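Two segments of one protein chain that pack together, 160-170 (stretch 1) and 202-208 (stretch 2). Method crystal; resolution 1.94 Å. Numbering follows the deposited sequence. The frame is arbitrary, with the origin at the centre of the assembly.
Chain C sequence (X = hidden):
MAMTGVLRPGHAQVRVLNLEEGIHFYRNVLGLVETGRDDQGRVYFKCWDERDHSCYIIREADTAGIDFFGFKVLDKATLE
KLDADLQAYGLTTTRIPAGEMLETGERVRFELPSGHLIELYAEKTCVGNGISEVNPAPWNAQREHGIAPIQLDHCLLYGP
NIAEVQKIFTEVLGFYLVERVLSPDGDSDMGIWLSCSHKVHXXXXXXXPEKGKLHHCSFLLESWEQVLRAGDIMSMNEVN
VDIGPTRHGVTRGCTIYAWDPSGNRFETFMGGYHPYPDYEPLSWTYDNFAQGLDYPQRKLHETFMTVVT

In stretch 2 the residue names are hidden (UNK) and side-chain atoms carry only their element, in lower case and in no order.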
# COMPACT_ATOMS: atom_id res chain seq x y z
N PRO C 160 -32.10 -18.48 12.08
CA PRO C 160 -33.18 -17.79 12.78
C PRO C 160 -32.86 -17.43 14.24
O PRO C 160 -31.90 -17.96 14.82
CB PRO C 160 -34.35 -18.77 12.68
CG PRO C 160 -33.65 -20.11 12.69
CD PRO C 160 -32.49 -19.87 11.75
N ASN C 161 -33.67 -16.54 14.81
CA ASN C 161 -33.53 -16.10 16.20
C ASN C 161 -32.14 -15.56 16.53
O ASN C 161 -31.42 -16.16 17.33
CB ASN C 161 -33.87 -17.25 17.15
CG ASN C 161 -35.09 -18.03 16.70
OD1 ASN C 161 -36.18 -17.47 16.54
ND2 ASN C 161 -34.92 -19.33 16.49
N ILE C 162 -31.78 -14.44 15.93
CA ILE C 162 -30.47 -13.83 16.15
C ILE C 162 -30.40 -13.24 17.56
O ILE C 162 -29.35 -13.27 18.21
CB ILE C 162 -30.20 -12.70 15.12
CG1 ILE C 162 -30.26 -13.27 13.70
CG2 ILE C 162 -28.84 -12.08 15.37
CD1 ILE C 162 -29.34 -14.45 13.46
N ALA C 163 -31.53 -12.72 18.03
CA ALA C 163 -31.60 -12.13 19.37
C ALA C 163 -31.16 -13.14 20.42
O ALA C 163 -30.30 -12.85 21.25
CB ALA C 163 -33.01 -11.66 19.67
N GLU C 164 -31.74 -14.34 20.38
CA GLU C 164 -31.38 -15.37 21.34
C GLU C 164 -29.90 -15.72 21.21
O GLU C 164 -29.22 -15.91 22.22
CB GLU C 164 -32.23 -16.63 21.14
CG GLU C 164 -33.70 -16.48 21.54
CD GLU C 164 -34.45 -17.80 21.47
OE1 GLU C 164 -35.71 -17.78 21.47
OE2 GLU C 164 -33.79 -18.87 21.42
N VAL C 165 -29.40 -15.81 19.97
CA VAL C 165 -27.98 -16.13 19.76
C VAL C 165 -27.12 -15.06 20.43
O VAL C 165 -26.13 -15.37 21.09
CB VAL C 165 -27.59 -16.20 18.27
CG1 VAL C 165 -26.07 -16.34 18.12
CG2 VAL C 165 -28.27 -17.38 17.61
N GLN C 166 -27.51 -13.80 20.24
CA GLN C 166 -26.78 -12.70 20.84
C GLN C 166 -26.70 -12.87 22.36
O GLN C 166 -25.61 -12.80 22.94
CB GLN C 166 -27.44 -11.37 20.47
CG GLN C 166 -26.90 -10.17 21.24
CD GLN C 166 -27.30 -8.84 20.64
OE1 GLN C 166 -28.38 -8.70 20.04
NE2 GLN C 166 -26.45 -7.83 20.81
N LYS C 167 -27.84 -13.11 22.99
CA LYS C 167 -27.90 -13.28 24.44
C LYS C 167 -26.89 -14.29 24.95
O LYS C 167 -26.17 -14.04 25.91
CB LYS C 167 -29.30 -13.72 24.88
CG LYS C 167 -30.41 -12.72 24.58
CD LYS C 167 -31.75 -13.14 25.23
CE LYS C 167 -32.49 -14.25 24.47
NZ LYS C 167 -31.89 -15.62 24.62
N ILE C 168 -26.84 -15.45 24.30
CA ILE C 168 -25.91 -16.49 24.72
C ILE C 168 -24.47 -16.00 24.58
O ILE C 168 -23.64 -16.21 25.47
CB ILE C 168 -26.07 -17.76 23.88
CG1 ILE C 168 -27.51 -18.27 23.99
CG2 ILE C 168 -25.10 -18.83 24.34
CD1 ILE C 168 -27.84 -19.35 23.00
N PHE C 169 -24.18 -15.35 23.46
CA PHE C 169 -22.83 -14.83 23.25
C PHE C 169 -22.44 -13.72 24.21
O PHE C 169 -21.34 -13.76 24.77
CB PHE C 169 -22.64 -14.36 21.80
CG PHE C 169 -22.25 -15.46 20.87
CD1 PHE C 169 -23.22 -16.27 20.28
CD2 PHE C 169 -20.91 -15.75 20.63
CE1 PHE C 169 -22.86 -17.35 19.48
CE2 PHE C 169 -20.53 -16.83 19.83
CZ PHE C 169 -21.51 -17.63 19.25
N THR C 170 -23.32 -12.74 24.41
CA THR C 170 -23.00 -11.62 25.29
C THR C 170 -23.27 -11.86 26.78
O THR C 170 -22.64 -11.23 27.63
CB THR C 170 -23.74 -10.31 24.88
OG1 THR C 170 -25.14 -10.42 25.18
CG2 THR C 170 -23.55 -10.03 23.39
N UNK C 202 -15.26 -11.46 16.04
CA UNK C 202 -14.73 -12.81 15.96
C UNK C 202 -15.77 -13.69 15.29
O UNK C 202 -15.46 -14.77 14.79
c UNK C 202 -14.40 -13.31 17.37
o UNK C 202 -12.04 -13.04 17.62
c UNK C 202 -13.17 -12.62 17.95
o UNK C 202 -13.35 -11.64 18.71
N UNK C 203 -17.01 -13.20 15.24
CA UNK C 203 -18.10 -13.93 14.63
C UNK C 203 -19.29 -13.01 14.40
O UNK C 203 -19.48 -12.02 15.13
c UNK C 203 -19.45 -16.07 14.73
c UNK C 203 -19.20 -14.64 16.78
c UNK C 203 -19.66 -17.43 15.40
c UNK C 203 -18.52 -15.14 15.51
N UNK C 204 -20.09 -13.30 13.38
CA UNK C 204 -21.28 -12.49 13.08
C UNK C 204 -22.43 -13.38 12.66
O UNK C 204 -22.22 -14.50 12.19
c UNK C 204 -20.97 -11.47 11.99
N UNK C 205 -23.65 -12.87 12.83
CA UNK C 205 -24.88 -13.59 12.49
C UNK C 205 -25.86 -12.67 11.77
O UNK C 205 -25.96 -11.48 12.08
c UNK C 205 -23.24 -15.93 16.11
c UNK C 205 -23.91 -14.93 15.43
c UNK C 205 -24.44 -17.58 14.84
c UNK C 205 -25.60 -14.14 13.73
c UNK C 205 -25.11 -16.56 14.16
c UNK C 205 -24.86 -15.23 14.45
c UNK C 205 -23.50 -17.26 15.81
N UNK C 206 -26.59 -13.23 10.81
CA UNK C 206 -27.58 -12.47 10.08
C UNK C 206 -28.90 -13.23 10.15
O UNK C 206 -28.93 -14.44 9.92
c UNK C 206 -25.82 -11.56 8.55
c UNK C 206 -28.20 -11.46 7.87
c UNK C 206 -27.16 -12.27 8.61
N UNK C 207 -29.98 -12.52 10.47
CA UNK C 207 -31.30 -13.13 10.60
C UNK C 207 -31.67 -13.85 9.31
O UNK C 207 -31.63 -13.25 8.24
c UNK C 207 -33.72 -12.62 11.31
c UNK C 207 -32.35 -12.07 10.90
o UNK C 207 -34.14 -14.38 12.88
c UNK C 207 -33.72 -13.22 12.72
o UNK C 207 -33.30 -12.52 13.67
N UNK C 208 -32.02 -15.12 9.41
CA UNK C 208 -32.37 -15.90 8.24
C UNK C 208 -33.33 -17.03 8.61
O UNK C 208 -33.14 -17.72 9.61
c UNK C 208 -31.28 -17.01 6.23
c UNK C 208 -31.80 -16.64 3.89
c UNK C 208 -31.52 -17.97 3.61
c UNK C 208 -31.68 -16.17 5.19
c UNK C 208 -31.00 -18.34 5.92
c UNK C 208 -31.10 -16.49 7.63
o UNK C 208 -31.62 -18.44 2.32
c UNK C 208 -31.11 -18.83 4.63
O HOH W 1 -33.80 -12.42 16.38

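Position 202 precedes the strand. Its side chain has two carbons, the second carrying two oxygens, and lies out of reach of stretch 1. This short carboxylate is D202; both oxygens are hydrogen-bonded elsewhere in the structure, which suits a buried charge.

Position 203 opens the strand with four carbons, forked at the first, one arm two carbons long; the short arm touches the F169 ring. That pattern is isoleucine, I203. Its CA-to-CB bond points toward the helix, and CG2 of I203 lies 4.0 Å from CE2 of F169, an apolar contact fitting for a buried, beta-branched strand residue.

Position 204 has a single side-chain carbon and no contact with stretch 1. It is A204, whose lone methyl fits a buried strand position out of the helix's reach.

At 205 one carbon leads to a ring of six carbons with no oxygen attached. The ring has a methyl of V165 over one face and meets the F169 ring obliquely, while I162 touches the first carbon. This is F205. Its CA-to-CB bond points toward the helix. CG1 of V165 sits 3.5 Å from the centroid of the F205 ring, 13° off the ring normal, a CH-pi contact. CD1 of I162 reaches CB of F205 at 3.8 Å. The F169 and F205 planes lie at 56°, with CE1 of F169 3.7 Å from CE1 of F205. The ring offers apolar surface to V165 and F169, while I162 packs against CB.

Position 206 has one carbon carrying two more, and this fork makes no contact with stretch 1; only the backbone does, C lying 3.6 Å from CD1 of I162. It is V206, whose beta-branching suits a strand. The CA-to-CB bond of V206 points away, as strand alternation predicts.

Position 207 has three carbons, the third carrying two oxygens, which approach N of N161 and N of I162. It is E207. Its CA-to-CB bond runs sideways, yet the carboxylate comes nearer, to the start of the helix, where backbone NH groups lack partners from a preceding turn. OE2 of E207 accepts a weak hydrogen bond from N of N161 (2.9 Å), and OE1 of E207 a weak one from N of I162 (3.3 Å). Water 1 donates to OE1 of E207 (2.8 Å) and accepts from N of A163 (2.8 Å). The longer acid has the reach this requires.

Position 208 carries one carbon and a six-carbon ring bearing an oxygen; the ring leads away, and the close approach is through the backbone. It is Y208, whose polar hydroxyl is compatible with a partly exposed site. O of Y208 lies 2.8 Å from N of P160, which has no hydrogen to share.

I203 and F205 thus pack against I162, V165 and F169 along a nearly antiparallel helix and strand, while E207 ties the strand's end to the helix's first turn.

Stretch 2 (202-208) DIAFVEY
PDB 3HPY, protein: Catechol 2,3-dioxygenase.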